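Local coordinates for protein putative metalloprotease II (Bacteroides fragilis, PDB 4ON1) that probably acts as a zinc-dependent endopeptidase, with a bound zinc ion held in a metzincin-like site, at residues A[224-228]-A[243-247]; A[260-264]-A[318-322]; A[301-307]-A[338-343]; A[333-338]-A[350-354]. All coordinates share one frame. Residues are numbered along the deposited sequence.

In the fold
Along the chain, contact 1 closes before the others open. Contacts 2 and 3 then interleave, as do contacts 3 and 4. Contacts 1 and 2 each set a helix against the same mixed sheet, with centres about 17 Å apart. Strand 319-323 of contact 2 leads into helix 331-340, which contacts 3 and 4 share through His-338. Those two have centres about 10 Å apart, and both reach the zinc. Contact 1 meets the same helix where Val-227 packs on Ala-333 and Ile-336. The layout resembles a metzincin catalytic domain: a sheet, a zinc-binding helix ended by a glycine in a Schellman motif, and a Met-turn.

Contact 1: residues A[224-228]-A[243-247]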
# COMPACT_ATOMS: atom_id res chain seq x y z
N ILE A 224 -1.25 -0.26 1.31
CA ILE A 224 -1.81 0.13 2.60
C ILE A 224 -0.74 0.20 3.68
O ILE A 224 -0.75 1.09 4.53
CB ILE A 224 -2.90 -0.87 3.06
CG1 ILE A 224 -4.20 -0.66 2.28
CG2 ILE A 224 -3.16 -0.74 4.54
CD1 ILE A 224 -5.20 -1.78 2.51
N GLN A 225 0.18 -0.75 3.63
CA GLN A 225 1.29 -0.78 4.56
C GLN A 225 2.10 0.52 4.49
O GLN A 225 2.46 1.10 5.51
CB GLN A 225 2.18 -1.99 4.26
CG GLN A 225 3.41 -2.10 5.12
CD GLN A 225 3.25 -3.15 6.19
OE1 GLN A 225 3.37 -4.36 5.93
NE2 GLN A 225 2.98 -2.70 7.40
N ALA A 226 2.35 0.98 3.26
CA ALA A 226 3.05 2.24 3.05
C ALA A 226 2.25 3.44 3.58
O ALA A 226 2.82 4.34 4.20
CB ALA A 226 3.37 2.43 1.59
N VAL A 227 0.93 3.44 3.37
CA VAL A 227 0.10 4.49 3.94
C VAL A 227 0.27 4.51 5.44
O VAL A 227 0.48 5.56 6.05
CB VAL A 227 -1.40 4.30 3.63
CG1 VAL A 227 -2.20 5.44 4.25
CG2 VAL A 227 -1.64 4.22 2.13
N THR A 228 0.20 3.31 6.03
CA THR A 228 0.29 3.14 7.48
C THR A 228 1.62 3.65 8.01
O THR A 228 1.68 4.29 9.06
CB THR A 228 0.07 1.67 7.86
OG1 THR A 228 -1.24 1.26 7.43
CG2 THR A 228 0.18 1.48 9.36
N LYS A 243 -8.59 2.81 9.56
CA LYS A 243 -9.27 1.63 9.09
C LYS A 243 -9.25 1.65 7.57
O LYS A 243 -9.52 2.67 6.95
CB LYS A 243 -10.70 1.59 9.64
CG LYS A 243 -11.51 0.37 9.23
CD LYS A 243 -12.92 0.45 9.81
CE LYS A 243 -13.74 -0.79 9.46
NZ LYS A 243 -15.04 -0.84 10.21
N TYR A 244 -8.89 0.52 6.97
CA TYR A 244 -8.91 0.38 5.52
C TYR A 244 -9.95 -0.65 5.11
O TYR A 244 -9.85 -1.81 5.47
CB TYR A 244 -7.54 -0.03 4.98
CG TYR A 244 -6.39 0.84 5.41
CD1 TYR A 244 -5.99 1.93 4.64
CD2 TYR A 244 -5.68 0.57 6.57
CE1 TYR A 244 -4.93 2.74 5.03
CE2 TYR A 244 -4.61 1.36 6.97
CZ TYR A 244 -4.24 2.44 6.19
OH TYR A 244 -3.17 3.23 6.58
N THR A 245 -10.97 -0.21 4.38
CA THR A 245 -12.04 -1.11 3.96
C THR A 245 -11.94 -1.35 2.46
O THR A 245 -12.11 -0.43 1.66
CB THR A 245 -13.42 -0.55 4.33
OG1 THR A 245 -13.51 -0.46 5.75
CG2 THR A 245 -14.54 -1.46 3.81
N ILE A 246 -11.61 -2.58 2.09
CA ILE A 246 -11.41 -2.93 0.69
C ILE A 246 -12.66 -3.58 0.12
O ILE A 246 -13.10 -4.63 0.60
CB ILE A 246 -10.21 -3.89 0.52
CG1 ILE A 246 -8.93 -3.27 1.09
CG2 ILE A 246 -10.02 -4.27 -0.95
CD1 ILE A 246 -7.84 -4.31 1.40
N LYS A 247 -13.22 -2.97 -0.93
CA LYS A 247 -14.45 -3.48 -1.53
C LYS A 247 -14.34 -3.66 -3.03
O LYS A 247 -13.67 -2.87 -3.70
CB LYS A 247 -15.62 -2.54 -1.25
CG LYS A 247 -15.86 -2.24 0.21
CD LYS A 247 -17.02 -1.25 0.38
CE LYS A 247 -18.34 -1.86 -0.05
NZ LYS A 247 -18.66 -3.10 0.71
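The apolar centre is the ring of Tyr-244. Ile-224 lies over one of its faces in a CH-pi contact, with CG2 of Ile-224 3.5 Å from the Tyr-244 ring centroid and 11° off the ring normal. Ile-224 also reaches along the strand, where its CD1 touches Ile-246 CD1 at 3.8 Å. Val-227 sits near the ring plane, with its CG1 3.9 Å from Tyr-244 CE1. Both the helix residues Ile-224 and Val-227 and the strand residues Tyr-244 and Ile-246 direct their CA-to-CB bonds at the other segment. The helix and strand axes are 10.7 Å apart and run nearly antiparallel, at 162°. The long tyrosine spans that gap.

At the polar edge, Tyr-244 OH donates a hydrogen bond to Thr-228 OG1 at 2.9 Å. Thr-228 takes the m rotamer, and its OG1 donates in turn to Ile-224 O, also at 2.9 Å. The same carbonyl accepts the helical bond from Thr-228 N.

Helix 217-230 links the adjacent parallel strands 201-209 and 240-248, so the contact lies within a beta-alpha-beta crossover. Ile-224 also touches Leu-207 of the first strand. Val-227 faces helix 331-340.

The chemistry implies a mainly hydrophobic interface in which the buried tyrosine hydroxyl is satisfied by a chain of bonds ending on the helix backbone.

Contact 2: residues A[260-264]-A[318-322]; sequences VSALE and VAAIS
Leu-263 and Ile-321 carry most of this contact. Leu-263 belongs to helix 259-271, and residues 260-264 are regular alpha-helix. Ile-321 belongs to strand 319-323, and residues 319-322 are extended, after a loop residue at Val-318. The two segment axes approach to 8.3 Å and cross at 123°. The closest CA pair is Leu-263 with Ile-321, 6.3 Å apart.

Leu-263 has chi1 t and chi2 p. Its CA-to-CB bond points sideways, but the end of the side chain comes nearer the strand. CD1 of Leu-263 lies 3.9 Å from each of three atoms: Ala-319 CB, Ala-320 N and Ile-321 CG2. Ile-321 has chi1 p and chi2 t, and its CB is turned to the helix. Its CD1 reaches Ala-262 CB at 4.0 Å. Ala-319 also points its CB at the helix, whereas Ala-320 points away, on the sheet face that carries the zinc-binding helix 331-340.

The contact is helix-on-sheet packing. Strand 319-323 runs parallel to strand 284-288 and antiparallel to strand 299-301. Tyr-300 of the latter strand and Trp-292 of a nearby loop adjoin the same apolar patch.

No hydrogen bond or salt bridge joins the two segments. The helix is therefore held to this part of the sheet by van der Waals packing and hydrophobic burial. The small side chains of Ala-262 and Ala-319, which face across the contact, are consistent with the close approach.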
# COMPACT_ATOMS: atom_id res chain seq x y z
N VAL A 260 -8.77 13.31 -14.64
CA VAL A 260 -9.85 14.18 -14.15
C VAL A 260 -11.22 13.57 -14.46
O VAL A 260 -12.09 13.52 -13.59
CB VAL A 260 -9.75 15.58 -14.76
CG1 VAL A 260 -10.93 16.45 -14.32
CG2 VAL A 260 -8.44 16.24 -14.37
N SER A 261 -11.39 13.10 -15.69
CA SER A 261 -12.61 12.41 -16.10
C SER A 261 -12.81 11.12 -15.31
O SER A 261 -13.92 10.80 -14.89
CB SER A 261 -12.57 12.10 -17.59
OG SER A 261 -12.06 13.20 -18.31
N ALA A 262 -11.72 10.37 -15.12
CA ALA A 262 -11.79 9.11 -14.39
C ALA A 262 -12.22 9.31 -12.94
O ALA A 262 -13.01 8.54 -12.40
CB ALA A 262 -10.45 8.39 -14.45
N LEU A 263 -11.69 10.34 -12.29
CA LEU A 263 -12.07 10.62 -10.91
C LEU A 263 -13.55 11.01 -10.81
O LEU A 263 -14.29 10.48 -9.97
CB LEU A 263 -11.22 11.76 -10.34
CG LEU A 263 -11.56 12.12 -8.89
CD1 LEU A 263 -11.39 10.92 -7.98
CD2 LEU A 263 -10.71 13.28 -8.42
N GLU A 264 -13.97 11.92 -11.68
CA GLU A 264 -15.36 12.37 -11.72
C GLU A 264 -16.30 11.20 -11.99
O GLU A 264 -17.36 11.07 -11.37
CB GLU A 264 -15.55 13.45 -12.79
CG GLU A 264 -14.91 14.79 -12.41
CD GLU A 264 -15.10 15.86 -13.48
OE1 GLU A 264 -15.92 15.65 -14.40
OE2 GLU A 264 -14.43 16.91 -13.39
N VAL A 318 -14.49 13.69 -1.18
CA VAL A 318 -13.10 13.32 -0.88
C VAL A 318 -12.78 11.99 -1.53
O VAL A 318 -13.22 10.94 -1.08
CB VAL A 318 -12.83 13.22 0.64
CG1 VAL A 318 -11.39 12.79 0.90
CG2 VAL A 318 -13.11 14.55 1.32
N ALA A 319 -12.03 12.03 -2.62
CA ALA A 319 -11.77 10.83 -3.39
C ALA A 319 -10.46 10.94 -4.14
O ALA A 319 -9.91 12.02 -4.33
CB ALA A 319 -12.91 10.55 -4.37
N ALA A 320 -9.97 9.78 -4.56
CA ALA A 320 -8.78 9.73 -5.38
C ALA A 320 -8.84 8.48 -6.25
O ALA A 320 -9.69 7.62 -6.06
CB ALA A 320 -7.52 9.72 -4.52
N ILE A 321 -7.93 8.41 -7.21
CA ILE A 321 -7.70 7.18 -7.94
C ILE A 321 -6.22 6.85 -7.79
O ILE A 321 -5.39 7.75 -7.67
CB ILE A 321 -8.11 7.33 -9.41
CG1 ILE A 321 -7.21 8.34 -10.11
CG2 ILE A 321 -9.55 7.82 -9.52
CD1 ILE A 321 -7.66 8.66 -11.53
N SER A 322 -5.89 5.57 -7.78
CA SER A 322 -4.51 5.17 -7.56
C SER A 322 -4.18 3.84 -8.21
O SER A 322 -4.99 2.91 -8.15
CB SER A 322 -4.21 5.09 -6.06
OG SER A 322 -2.85 4.72 -5.86

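Contact 3: residues A[301-307]-A[338-343]. With ZN (zinc ion), chain C.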
# COMPACT_ATOMS: atom_id res chain seq x y z
N ALA A 301 -5.68 12.96 -6.91
CA ALA A 301 -6.50 13.27 -5.75
C ALA A 301 -7.47 14.40 -6.05
O ALA A 301 -7.15 15.33 -6.81
CB ALA A 301 -5.61 13.65 -4.56
N SER A 302 -8.66 14.35 -5.45
CA SER A 302 -9.70 15.34 -5.72
C SER A 302 -9.32 16.73 -5.24
O SER A 302 -9.86 17.72 -5.73
CB SER A 302 -11.03 14.92 -5.08
OG SER A 302 -10.92 14.86 -3.68
N GLY A 303 -8.45 16.81 -4.24
CA GLY A 303 -7.99 18.08 -3.73
C GLY A 303 -6.89 17.91 -2.70
O GLY A 303 -6.59 16.81 -2.25
N ILE A 304 -6.27 19.02 -2.32
CA ILE A 304 -5.26 19.00 -1.28
C ILE A 304 -5.85 19.50 0.04
O ILE A 304 -6.40 20.59 0.10
CB ILE A 304 -4.04 19.86 -1.68
CG1 ILE A 304 -3.32 19.19 -2.85
CG2 ILE A 304 -3.08 20.03 -0.51
CD1 ILE A 304 -2.00 19.86 -3.22
N GLY A 305 -5.75 18.68 1.09
CA GLY A 305 -6.20 19.12 2.40
C GLY A 305 -7.71 19.16 2.49
O GLY A 305 -8.29 20.18 2.85
N VAL A 306 -8.35 18.04 2.17
CA VAL A 306 -9.80 17.98 2.15
C VAL A 306 -10.34 16.97 3.17
O VAL A 306 -11.56 16.79 3.28
CB VAL A 306 -10.32 17.62 0.75
CG1 VAL A 306 -10.04 18.76 -0.22
CG2 VAL A 306 -9.65 16.35 0.27
N ILE A 307 -9.45 16.31 3.90
CA ILE A 307 -9.89 15.38 4.95
C ILE A 307 -9.93 16.08 6.31
O ILE A 307 -8.91 16.52 6.83
CB ILE A 307 -8.97 14.15 5.06
CG1 ILE A 307 -9.12 13.26 3.82
CG2 ILE A 307 -9.31 13.35 6.32
CD1 ILE A 307 -8.21 12.04 3.83
N HIS A 338 -1.73 13.97 -0.18
CA HIS A 338 -2.38 15.15 -0.72
C HIS A 338 -3.75 15.40 -0.06
O HIS A 338 -4.06 16.52 0.35
CB HIS A 338 -2.56 15.03 -2.24
CG HIS A 338 -1.31 15.25 -3.02
ND1 HIS A 338 -0.44 16.30 -2.78
CD2 HIS A 338 -0.78 14.58 -4.08
CE1 HIS A 338 0.56 16.26 -3.63
NE2 HIS A 338 0.38 15.22 -4.44
N LEU A 339 -4.55 14.34 0.09
CA LEU A 339 -5.90 14.48 0.66
C LEU A 339 -5.83 15.01 2.10
O LEU A 339 -6.73 15.73 2.54
CB LEU A 339 -6.64 13.15 0.62
CG LEU A 339 -6.97 12.57 -0.76
CD1 LEU A 339 -7.63 11.19 -0.63
CD2 LEU A 339 -7.89 13.52 -1.52
N LEU A 340 -4.76 14.68 2.81
CA LEU A 340 -4.57 15.14 4.19
C LEU A 340 -3.92 16.52 4.27
O LEU A 340 -3.82 17.10 5.36
CB LEU A 340 -3.71 14.13 4.96
CG LEU A 340 -4.40 12.82 5.33
CD1 LEU A 340 -3.36 11.78 5.71
CD2 LEU A 340 -5.36 13.04 6.48
N GLY A 341 -3.47 17.06 3.14
CA GLY A 341 -2.91 18.39 3.12
C GLY A 341 -1.45 18.53 2.71
O GLY A 341 -0.96 19.65 2.53
N ALA A 342 -0.76 17.41 2.52
CA ALA A 342 0.65 17.46 2.14
C ALA A 342 0.82 17.98 0.72
O ALA A 342 0.04 17.66 -0.19
CB ALA A 342 1.30 16.09 2.29
N GLU A 343 1.88 18.75 0.51
CA GLU A 343 2.21 19.29 -0.80
C GLU A 343 3.51 18.69 -1.31
O GLU A 343 4.24 18.06 -0.55
CB GLU A 343 2.31 20.82 -0.73
CG GLU A 343 1.01 21.51 -1.12
CD GLU A 343 0.82 22.82 -0.41
OE1 GLU A 343 1.79 23.35 0.16
OE2 GLU A 343 -0.33 23.32 -0.42
ZN ZN C . 1.61 14.44 -5.83
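Three backbone hydrogen bonds join the loop to the end of helix 331-340. Gly-305 N donates to His-338 O at 2.8 Å. Leu-339 O accepts from both Val-306 N at 2.8 Å and Ile-307 N at 3.1 Å. The loop thus serves carbonyls of the last helical turn. His-338 O also accepts from Gly-341 N and receives a CA-H...O contact from Ile-304 CA at 3.2 Å. His-338 ND1 donates to Ala-342 O at 3.0 Å, which orients the ring for NE2 to bind zinc at 2.0 Å.

Gly-305 and Gly-341 allow close backbone packing, with their CA atoms 3.4 Å apart. A CB on Gly-305 would lie tight against Gly-341 CA. At Gly-341 a CB would jam against Leu-340 O. Around them, Leu-339 packs against Ala-301, Val-306 and Ile-307. Ile-304 CD1 lies 4.0 Å from Glu-343 CG, and the Glu-343 carboxylate is salt-bridged to Arg-372.

Gly-341 has positive phi and ends the helix in a Schellman motif. It is the glycine of the HExxHxxGxxH sequence of metzincins, turning the chain toward the third zinc histidine, His-344.

Contact 4: residues A[333-338]-A[350-354]. With ZN (zinc ion), chain C.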
# COMPACT_ATOMS: atom_id res chain seq x y z
N ALA A 333 -0.17 6.01 -0.76
CA ALA A 333 0.22 6.84 0.38
C ALA A 333 0.43 8.29 -0.04
O ALA A 333 0.11 9.22 0.70
CB ALA A 333 1.49 6.28 1.03
N HIS A 334 1.00 8.47 -1.23
CA HIS A 334 1.25 9.81 -1.78
C HIS A 334 -0.07 10.56 -2.02
O HIS A 334 -0.23 11.70 -1.58
CB HIS A 334 2.06 9.69 -3.08
CG HIS A 334 2.39 11.00 -3.73
ND1 HIS A 334 3.63 11.58 -3.63
CD2 HIS A 334 1.64 11.84 -4.49
CE1 HIS A 334 3.64 12.72 -4.30
NE2 HIS A 334 2.44 12.90 -4.83
N GLU A 335 -1.01 9.92 -2.70
CA GLU A 335 -2.32 10.53 -2.95
C GLU A 335 -3.02 10.88 -1.64
O GLU A 335 -3.58 11.96 -1.48
CB GLU A 335 -3.20 9.61 -3.79
N ILE A 336 -3.01 9.94 -0.69
CA ILE A 336 -3.64 10.18 0.60
C ILE A 336 -2.92 11.32 1.32
O ILE A 336 -3.54 12.12 2.03
CB ILE A 336 -3.68 8.89 1.46
CG1 ILE A 336 -4.82 7.99 0.99
CG2 ILE A 336 -3.84 9.21 2.94
CD1 ILE A 336 -4.81 6.58 1.59
N GLY A 337 -1.61 11.42 1.10
CA GLY A 337 -0.84 12.56 1.58
C GLY A 337 -1.45 13.87 1.12
O GLY A 337 -1.66 14.79 1.93
N HIS A 338 -1.73 13.97 -0.18
CA HIS A 338 -2.38 15.15 -0.72
C HIS A 338 -3.75 15.40 -0.06
O HIS A 338 -4.06 16.52 0.35
CB HIS A 338 -2.56 15.03 -2.24
CG HIS A 338 -1.31 15.25 -3.02
ND1 HIS A 338 -0.44 16.30 -2.78
CD2 HIS A 338 -0.78 14.58 -4.08
CE1 HIS A 338 0.56 16.26 -3.63
NE2 HIS A 338 0.38 15.22 -4.44
N ASP A 350 11.57 12.08 0.38
CA ASP A 350 10.24 12.32 0.90
C ASP A 350 9.17 11.66 0.04
O ASP A 350 9.25 11.67 -1.19
CB ASP A 350 9.97 13.82 1.01
CG ASP A 350 8.79 14.15 1.90
OD1 ASP A 350 7.64 13.83 1.52
OD2 ASP A 350 9.02 14.72 2.99
N LEU A 351 8.18 11.08 0.70
CA LEU A 351 7.01 10.52 0.04
C LEU A 351 6.38 11.51 -0.95
O LEU A 351 5.88 11.12 -2.01
CB LEU A 351 5.97 10.11 1.08
CG LEU A 351 4.64 9.67 0.49
CD1 LEU A 351 4.86 8.45 -0.42
CD2 LEU A 351 3.65 9.35 1.59
N MET A 352 6.41 12.79 -0.59
CA MET A 352 5.75 13.83 -1.39
C MET A 352 6.72 14.51 -2.36
O MET A 352 6.48 15.66 -2.77
CB MET A 352 5.10 14.87 -0.46
CG MET A 352 4.12 14.27 0.55
SD MET A 352 2.89 13.23 -0.26
CE MET A 352 2.00 14.47 -1.20
N TYR A 353 7.80 13.83 -2.72
CA TYR A 353 8.73 14.36 -3.72
C TYR A 353 8.00 14.70 -5.02
O TYR A 353 7.17 13.93 -5.52
CB TYR A 353 9.85 13.36 -4.00
CG TYR A 353 10.99 13.93 -4.81
CD1 TYR A 353 11.59 13.19 -5.82
CD2 TYR A 353 11.46 15.21 -4.56
CE1 TYR A 353 12.64 13.71 -6.55
CE2 TYR A 353 12.51 15.74 -5.29
CZ TYR A 353 13.09 14.99 -6.29
OH TYR A 353 14.13 15.51 -7.01
N THR A 354 8.32 15.88 -5.55
CA THR A 354 7.63 16.47 -6.70
C THR A 354 7.80 15.68 -7.99
O THR A 354 6.99 15.78 -8.91
CB THR A 354 8.13 17.91 -6.92
OG1 THR A 354 8.21 18.59 -5.66
CG2 THR A 354 7.21 18.68 -7.86
ZN ZN C . 1.61 14.44 -5.83
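This buried contact sets the zinc-binding helix 331-340 against a turn in the loop that leads to helix 367-378. Two histidines of the helix, His-334 and His-338, each bind zinc through NE2 at 2.0 Å. His-344 and Asp-176 complete the site. His-334 ND1 donates a hydrogen bond to Leu-351 O at 2.8 Å, which fixes the ring with NE2 toward the metal.

Residues 350-353 form a type I beta turn, in which Tyr-353 N donates to Asp-350 O. Asp-350 OD1 also accepts from Met-352 N at 2.7 Å, making an Asx turn. Met-352 lies beneath the metal ligands, as in the Met-turn that gives the metzincins their name. The aspartate ligand Asp-176 is consistent with a latent form like that of profragilysin.

Met-352 CE lies over both histidine faces, 4.0 Å from the His-334 ring centroid and 3.5 Å from that of His-338. Met-352 SD is 4.1 Å from the His-334 centroid, a sulfur-aromatic contact. Gly-337 leaves room here, since a CB on it would clash with Met-352 SD. Leu-351 CD2 packs on Ala-333 CB at 3.8 Å, and both residues also touch Ser-230 of helix 217-230.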